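Local coordinates for sporozoite-specific SAG protein (Toxoplasma gondii, PDB 2WNK) that is a SAG2-related surface antigen of the sporozoite stage, built from two SRS domains and probably displayed at the parasite surface, at residues 6-18 against 116-128. Sequence-based numbering, arbitrary orientation.
Sequences CETEGSSISFTVE and VPSDKCGVHILVK
Ser12 to Val17 runs parallel to Gly122 to Val127, pairing the first and last strands of the N-terminal SRS domain at one margin of its mixed four-stranded sheet. The short strand axes come within 4.5 Å and are inclined to each other by 19°. The hydrogen-bond ladder starts in the loops, where Gly10 N, in a type II turn from Thr8 to Ser11, donates to Lys120 O (2.9 Å), and it runs on to Lys128 N on Val17 O. Inside the ladder, His124 N donates to Ile13 O while its O receives Phe15 N; its ring stacks with Phe97 and its NE2 bonds to Ser95.

Ser12, Ser14, Thr16, His124 and Leu126 lie on one face. On the other, Ile13, Phe15 and Val17 mesh with Val123, Ile125 and Val127; Phe15 reaches Val24 and Phe26, Val17 reaches Val24, and Val123 reaches Phe26 of strand 22-28. Val123 CG1 lies at the Phe15 ring edge, 4.1 Å from CE2, and CG2 sits 3.9 Å from Ile13 CG1. That same CG2 touches Cys6 SG, whose disulfide to Cys121 (chi3 -80°) staples the loop before the first strand to the last strand. Val116 packs CG1 against Ser11 O (3.7 Å), and a water joins its N to Gly10 O.

At the far end Lys128, bent at chi2 and chi4, folds alongside Glu18; Lys128 NZ forms a salt bridge to Glu18 OE2 at 3.0 Å, coming from above the carboxylate plane, 40° out of it.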
ATOM      1  N   CYS A   6     -13.013 -17.982  -3.779  1.00 15.44           N
ATOM      2  CA  CYS A   6     -12.160 -19.189  -3.758  1.00 16.12           C
ATOM      3  C   CYS A   6     -12.957 -20.391  -4.279  1.00 17.05           C
ATOM      4  O   CYS A   6     -13.516 -21.136  -3.469  1.00 17.12           O
ATOM      5  CB  CYS A   6     -11.616 -19.426  -2.348  1.00 14.99           C
ATOM      6  SG  CYS A   6      -9.863 -20.016  -2.328  1.00 14.01           S
ATOM      7  N   GLU A   7     -12.957 -20.555  -5.620  1.00 16.93           N
ATOM      8  CA  GLU A   7     -13.762 -21.541  -6.371  1.00 17.63           C
ATOM      9  C   GLU A   7     -13.077 -22.845  -6.801  1.00 17.84           C
ATOM     10  O   GLU A   7     -13.710 -23.699  -7.459  1.00 18.20           O
ATOM     11  CB  GLU A   7     -14.251 -20.918  -7.680  1.00 17.50           C
ATOM     12  CG  GLU A   7     -15.053 -19.644  -7.540  1.00 18.25           C
ATOM     13  CD  GLU A   7     -15.610 -19.202  -8.880  1.00 20.25           C
ATOM     14  OE1 GLU A   7     -14.838 -19.183  -9.858  1.00 19.40           O
ATOM     15  OE2 GLU A   7     -16.810 -18.869  -8.973  1.00 24.10           O
ATOM     16  N   THR A   8     -11.780 -22.966  -6.580  1.00 16.87           N
ATOM     17  CA  THR A   8     -11.116 -24.132  -7.118  1.00 16.75           C
ATOM     18  C   THR A   8     -10.517 -24.939  -5.964  1.00 16.37           C
ATOM     19  O   THR A   8      -9.596 -24.484  -5.321  1.00 16.58           O
ATOM     20  CB  THR A   8     -10.045 -23.758  -8.201  1.00 17.06           C
ATOM     21  OG1 THR A   8     -10.628 -22.882  -9.186  1.00 18.32           O
ATOM     22  CG2 THR A   8      -9.569 -25.005  -8.923  1.00 17.99           C
ATOM     23  N   GLU A   9     -11.091 -26.110  -5.703  1.00 16.35           N
ATOM     24  CA  GLU A   9     -10.519 -27.024  -4.684  1.00 16.46           C
ATOM     25  C   GLU A   9      -9.131 -27.438  -5.087  1.00 16.90           C
ATOM     26  O   GLU A   9      -8.892 -27.767  -6.274  1.00 16.55           O
ATOM     27  CB  GLU A   9     -11.359 -28.271  -4.544  1.00 17.37           C
ATOM     28  CG  GLU A   9     -12.556 -28.087  -3.640  1.00 21.40           C
ATOM     29  CD  GLU A   9     -13.470 -29.274  -3.696  1.00 26.18           C
ATOM     30  OE1 GLU A   9     -14.012 -29.559  -4.786  1.00 31.17           O
ATOM     31  OE2 GLU A   9     -13.644 -29.949  -2.664  1.00 28.30           O
ATOM     32  N   GLY A  10      -8.238 -27.488  -4.102  1.00 16.33           N
ATOM     33  CA  GLY A  10      -6.858 -27.811  -4.358  1.00 17.22           C
ATOM     34  C   GLY A  10      -6.021 -26.708  -4.954  1.00 16.76           C
ATOM     35  O   GLY A  10      -4.842 -26.922  -5.258  1.00 18.78           O
ATOM     36  N   SER A  11      -6.593 -25.523  -5.118  1.00 18.57           N
ATOM     37  CA  SER A  11      -5.823 -24.385  -5.629  1.00 18.67           C
ATOM     38  C   SER A  11      -6.044 -23.190  -4.731  1.00 18.78           C
ATOM     39  O   SER A  11      -6.671 -23.309  -3.673  1.00 18.17           O
ATOM     40  CB  SER A  11      -6.165 -24.045  -7.097  1.00 19.61           C
ATOM     41  OG  SER A  11      -5.621 -25.024  -7.987  1.00 22.33           O
ATOM     42  N   SER A  12      -5.527 -22.039  -5.143  1.00 18.27           N
ATOM     43  CA  SER A  12      -5.490 -20.911  -4.255  1.00 18.34           C
ATOM     44  C   SER A  12      -5.752 -19.623  -5.029  1.00 17.64           C
ATOM     45  O   SER A  12      -5.604 -19.559  -6.252  1.00 18.03           O
ATOM     46  CB  SER A  12      -4.127 -20.864  -3.551  1.00 18.81           C
ATOM     47  OG  SER A  12      -4.031 -19.792  -2.638  1.00 23.88           O
ATOM     48  N   ILE A  13      -6.162 -18.608  -4.300  1.00 17.03           N
ATOM     49  CA  ILE A  13      -6.261 -17.286  -4.888  1.00 16.59           C
ATOM     50  C   ILE A  13      -5.338 -16.425  -4.043  1.00 16.71           C
ATOM     51  O   ILE A  13      -5.129 -16.704  -2.843  1.00 16.39           O
ATOM     52  CB  ILE A  13      -7.717 -16.728  -4.870  1.00 17.08           C
ATOM     53  CG1 ILE A  13      -8.245 -16.582  -3.446  1.00 16.36           C
ATOM     54  CG2 ILE A  13      -8.656 -17.605  -5.732  1.00 17.02           C
ATOM     55  CD1 ILE A  13      -9.602 -15.913  -3.408  1.00 17.08           C
ATOM     56  N   SER A  14      -4.736 -15.421  -4.678  1.00 17.07           N
ATOM     57  CA  SER A  14      -3.749 -14.623  -3.992  1.00 17.53           C
ATOM     58  C   SER A  14      -4.034 -13.140  -4.122  1.00 16.65           C
ATOM     59  O   SER A  14      -4.568 -12.663  -5.141  1.00 16.01           O
ATOM     60  CB  SER A  14      -2.335 -14.932  -4.459  1.00 17.77           C
ATOM     61  OG  SER A  14      -2.249 -14.812  -5.867  1.00 23.00           O
ATOM     62  N   PHE A  15      -3.700 -12.426  -3.052  1.00 16.31           N
ATOM     63  CA  PHE A  15      -3.806 -10.979  -3.057  1.00 17.21           C
ATOM     64  C   PHE A  15      -2.549 -10.391  -2.474  1.00 17.47           C
ATOM     65  O   PHE A  15      -1.812 -11.073  -1.761  1.00 17.34           O
ATOM     66  CB  PHE A  15      -4.979 -10.519  -2.201  1.00 16.65           C
ATOM     67  CG  PHE A  15      -6.273 -11.118  -2.568  1.00 17.21           C
ATOM     68  CD1 PHE A  15      -7.164 -10.460  -3.419  1.00 17.14           C
ATOM     69  CD2 PHE A  15      -6.652 -12.339  -2.017  1.00 15.12           C
ATOM     70  CE1 PHE A  15      -8.387 -11.021  -3.716  1.00 17.14           C
ATOM     71  CE2 PHE A  15      -7.885 -12.901  -2.330  1.00 17.69           C
ATOM     72  CZ  PHE A  15      -8.747 -12.255  -3.177  1.00 19.37           C
ATOM     73  N   THR A  16      -2.319  -9.114  -2.754  1.00 18.73           N
ATOM     74  CA  THR A  16      -1.188  -8.414  -2.180  1.00 20.22           C
ATOM     75  C   THR A  16      -1.666  -7.093  -1.571  1.00 20.35           C
ATOM     76  O   THR A  16      -2.460  -6.365  -2.189  1.00 21.87           O
ATOM     77  CB  THR A  16      -0.128  -8.126  -3.247  1.00 20.85           C
ATOM     78  OG1 THR A  16       0.278  -9.351  -3.876  1.00 22.39           O
ATOM     79  CG2 THR A  16       1.084  -7.455  -2.628  1.00 21.63           C
ATOM     80  N   VAL A  17      -1.199  -6.796  -0.368  1.00 19.31           N
ATOM     81  CA  VAL A  17      -1.496  -5.524   0.275  1.00 19.46           C
ATOM     82  C   VAL A  17      -0.265  -4.634   0.116  1.00 19.69           C
ATOM     83  O   VAL A  17       0.810  -4.952   0.610  1.00 18.35           O
ATOM     84  CB  VAL A  17      -1.858  -5.687   1.770  1.00 19.24           C
ATOM     85  CG1 VAL A  17      -2.041  -4.309   2.430  1.00 20.59           C
ATOM     86  CG2 VAL A  17      -3.165  -6.522   1.932  1.00 17.58           C
ATOM     87  N   GLU A  18      -0.442  -3.505  -0.557  1.00 19.94           N
ATOM     88  CA  GLU A  18       0.684  -2.653  -0.950  1.00 21.28           C
ATOM     89  C   GLU A  18       0.810  -1.374  -0.114  1.00 20.36           C
ATOM     90  O   GLU A  18       1.885  -0.760  -0.041  1.00 20.68           O
ATOM     91  CB  GLU A  18       0.520  -2.275  -2.419  1.00 21.60           C
ATOM     92  CG  GLU A  18       0.176  -3.455  -3.312  1.00 24.88           C
ATOM     93  CD  GLU A  18       1.344  -3.892  -4.163  1.00 28.05           C
ATOM     94  OE1 GLU A  18       1.094  -4.461  -5.257  1.00 29.15           O
ATOM     95  OE2 GLU A  18       2.503  -3.643  -3.752  1.00 29.19           O
ATOM     96  N   VAL A 116      -2.383 -26.746  -1.073  1.00 14.80           N
ATOM     97  CA  VAL A 116      -3.664 -26.644  -0.444  1.00 13.80           C
ATOM     98  C   VAL A 116      -4.327 -28.046  -0.382  1.00 12.17           C
ATOM     99  O   VAL A 116      -4.135 -28.875  -1.271  1.00 11.94           O
ATOM    100  CB  VAL A 116      -4.468 -25.650  -1.318  1.00 12.90           C
ATOM    101  CG1 VAL A 116      -5.944 -25.670  -0.963  1.00 14.81           C
ATOM    102  CG2 VAL A 116      -3.848 -24.255  -1.194  1.00 14.87           C
ATOM    103  N   PRO A 117      -5.087 -28.329   0.689  1.00 12.29           N
ATOM    104  CA  PRO A 117      -5.803 -29.588   0.781  1.00 12.03           C
ATOM    105  C   PRO A 117      -6.697 -29.808  -0.437  1.00 11.91           C
ATOM    106  O   PRO A 117      -7.244 -28.846  -1.000  1.00 12.04           O
ATOM    107  CB  PRO A 117      -6.641 -29.428   2.053  1.00 11.11           C
ATOM    108  CG  PRO A 117      -5.801 -28.482   2.909  1.00 10.03           C
ATOM    109  CD  PRO A 117      -5.260 -27.503   1.893  1.00 11.98           C
ATOM    110  N   SER A 118      -6.840 -31.063  -0.849  1.00 12.59           N
ATOM    111  CA  SER A 118      -7.524 -31.320  -2.114  1.00 12.10           C
ATOM    112  C   SER A 118      -9.018 -30.999  -2.053  1.00 14.00           C
ATOM    113  O   SER A 118      -9.674 -30.932  -3.109  1.00 13.96           O
ATOM    114  CB  SER A 118      -7.316 -32.780  -2.552  1.00 13.06           C
ATOM    115  OG  SER A 118      -7.804 -33.642  -1.561  1.00 12.06           O
ATOM    116  N   ASP A 119      -9.560 -30.848  -0.842  1.00 13.15           N
ATOM    117  CA  ASP A 119     -10.995 -30.542  -0.665  1.00 14.40           C
ATOM    118  C   ASP A 119     -11.291 -29.134  -0.160  1.00 14.06           C
ATOM    119  O   ASP A 119     -12.413 -28.873   0.300  1.00 14.73           O
ATOM    120  CB  ASP A 119     -11.654 -31.542   0.302  1.00 15.77           C
ATOM    121  CG  ASP A 119     -10.965 -31.570   1.664  1.00 17.27           C
ATOM    122  OD1 ASP A 119     -11.597 -32.032   2.635  1.00 24.66           O
ATOM    123  OD2 ASP A 119      -9.819 -31.110   1.766  1.00 18.10           O
ATOM    124  N   LYS A 120     -10.304 -28.257  -0.247  1.00 13.11           N
ATOM    125  CA  LYS A 120     -10.436 -26.870   0.268  1.00 13.28           C
ATOM    126  C   LYS A 120      -9.841 -25.912  -0.737  1.00 12.93           C
ATOM    127  O   LYS A 120      -9.124 -26.342  -1.628  1.00 13.71           O
ATOM    128  CB  LYS A 120      -9.726 -26.742   1.629  1.00 14.14           C
ATOM    129  CG  LYS A 120     -10.408 -27.582   2.717  1.00 15.83           C
ATOM    130  CD  LYS A 120      -9.600 -27.602   4.023  1.00 14.62           C
ATOM    131  CE  LYS A 120      -9.961 -28.818   4.871  1.00 18.21           C
ATOM    132  NZ  LYS A 120      -9.558 -28.622   6.285  1.00 18.58           N
ATOM    133  N   CYS A 121     -10.104 -24.604  -0.586  1.00 12.68           N
ATOM    134  CA  CYS A 121      -9.521 -23.619  -1.485  1.00 12.87           C
ATOM    135  C   CYS A 121      -8.723 -22.653  -0.619  1.00 12.92           C
ATOM    136  O   CYS A 121      -9.181 -22.284   0.469  1.00 12.62           O
ATOM    137  CB  CYS A 121     -10.635 -22.885  -2.301  1.00 14.09           C
ATOM    138  SG  CYS A 121      -9.964 -21.672  -3.490  1.00 14.27           S
ATOM    139  N   GLY A 122      -7.528 -22.249  -1.063  1.00 12.64           N
ATOM    140  CA  GLY A 122      -6.615 -21.491  -0.207  1.00 11.20           C
ATOM    141  C   GLY A 122      -6.611 -20.015  -0.614  1.00 12.38           C
ATOM    142  O   GLY A 122      -6.802 -19.679  -1.787  1.00 13.17           O
ATOM    143  N   VAL A 123      -6.445 -19.151   0.379  1.00 12.64           N
ATOM    144  CA  VAL A 123      -6.342 -17.709   0.182  1.00 13.61           C
ATOM    145  C   VAL A 123      -5.020 -17.272   0.759  1.00 13.89           C
ATOM    146  O   VAL A 123      -4.757 -17.520   1.946  1.00 15.31           O
ATOM    147  CB  VAL A 123      -7.432 -16.989   0.950  1.00 13.22           C
ATOM    148  CG1 VAL A 123      -7.220 -15.448   0.852  1.00 13.30           C
ATOM    149  CG2 VAL A 123      -8.782 -17.360   0.373  1.00 13.21           C
ATOM    150  N   HIS A 124      -4.165 -16.708  -0.087  1.00 13.99           N
ATOM    151  CA  HIS A 124      -2.848 -16.269   0.334  1.00 15.09           C
ATOM    152  C   HIS A 124      -2.827 -14.743   0.217  1.00 15.60           C
ATOM    153  O   HIS A 124      -3.064 -14.210  -0.882  1.00 15.87           O
ATOM    154  CB  HIS A 124      -1.797 -16.844  -0.579  1.00 14.61           C
ATOM    155  CG  HIS A 124      -0.433 -16.287  -0.330  1.00 19.69           C
ATOM    156  ND1 HIS A 124       0.424 -15.949  -1.351  1.00 23.57           N
ATOM    157  CD2 HIS A 124       0.201 -15.954   0.821  1.00 18.55           C
ATOM    158  CE1 HIS A 124       1.542 -15.459  -0.843  1.00 24.89           C
ATOM    159  NE2 HIS A 124       1.434 -15.454   0.473  1.00 22.12           N
ATOM    160  N   ILE A 125      -2.558 -14.062   1.325  1.00 14.25           N
ATOM    161  CA  ILE A 125      -2.450 -12.604   1.288  1.00 12.96           C
ATOM    162  C   ILE A 125      -1.008 -12.235   1.602  1.00 14.46           C
ATOM    163  O   ILE A 125      -0.509 -12.543   2.699  1.00 14.82           O
ATOM    164  CB  ILE A 125      -3.410 -11.909   2.254  1.00 12.98           C
ATOM    165  CG1 ILE A 125      -4.870 -12.304   1.937  1.00 13.56           C
ATOM    166  CG2 ILE A 125      -3.182 -10.392   2.163  1.00 13.90           C
ATOM    167  CD1 ILE A 125      -5.898 -11.918   3.024  1.00 16.52           C
ATOM    168  N   LEU A 126      -0.348 -11.631   0.618  1.00 14.13           N
ATOM    169  CA  LEU A 126       1.020 -11.121   0.765  1.00 15.63           C
ATOM    170  C   LEU A 126       0.964  -9.655   1.212  1.00 16.21           C
ATOM    171  O   LEU A 126       0.366  -8.822   0.542  1.00 14.89           O
ATOM    172  CB  LEU A 126       1.773 -11.228  -0.558  1.00 16.89           C
ATOM    173  CG  LEU A 126       3.228 -10.737  -0.419  1.00 17.94           C
ATOM    174  CD1 LEU A 126       3.992 -11.594   0.551  1.00 18.85           C
ATOM    175  CD2 LEU A 126       3.966 -10.616  -1.751  1.00 20.88           C
ATOM    176  N   VAL A 127       1.566  -9.347   2.350  1.00 15.52           N
ATOM    177  CA  VAL A 127       1.537  -7.986   2.858  1.00 16.51           C
ATOM    178  C   VAL A 127       2.951  -7.390   2.724  1.00 16.63           C
ATOM    179  O   VAL A 127       3.924  -7.927   3.262  1.00 16.31           O
ATOM    180  CB  VAL A 127       1.057  -7.951   4.309  1.00 16.11           C
ATOM    181  CG1 VAL A 127       0.997  -6.521   4.810  1.00 18.64           C
ATOM    182  CG2 VAL A 127      -0.334  -8.613   4.432  1.00 18.56           C
ATOM    183  N   LYS A 128       3.063  -6.300   1.977  1.00 16.56           N
ATOM    184  CA  LYS A 128       4.384  -5.709   1.705  1.00 17.18           C
ATOM    185  C   LYS A 128       4.896  -4.941   2.916  1.00 16.54           C
ATOM    186  O   LYS A 128       4.097  -4.548   3.783  1.00 16.51           O
ATOM    187  CB  LYS A 128       4.298  -4.760   0.506  1.00 18.91           C
ATOM    188  CG  LYS A 128       3.880  -5.436  -0.801  1.00 22.01           C
ATOM    189  CD  LYS A 128       5.104  -5.962  -1.526  1.00 23.07           C
ATOM    190  CE  LYS A 128       4.769  -6.751  -2.785  1.00 25.98           C
ATOM    191  NZ  LYS A 128       4.534  -5.841  -3.944  1.00 27.19           N
TER
HETATM  192  O   HOH W   1      -1.995 -26.120  -3.828  1.00 28.45           O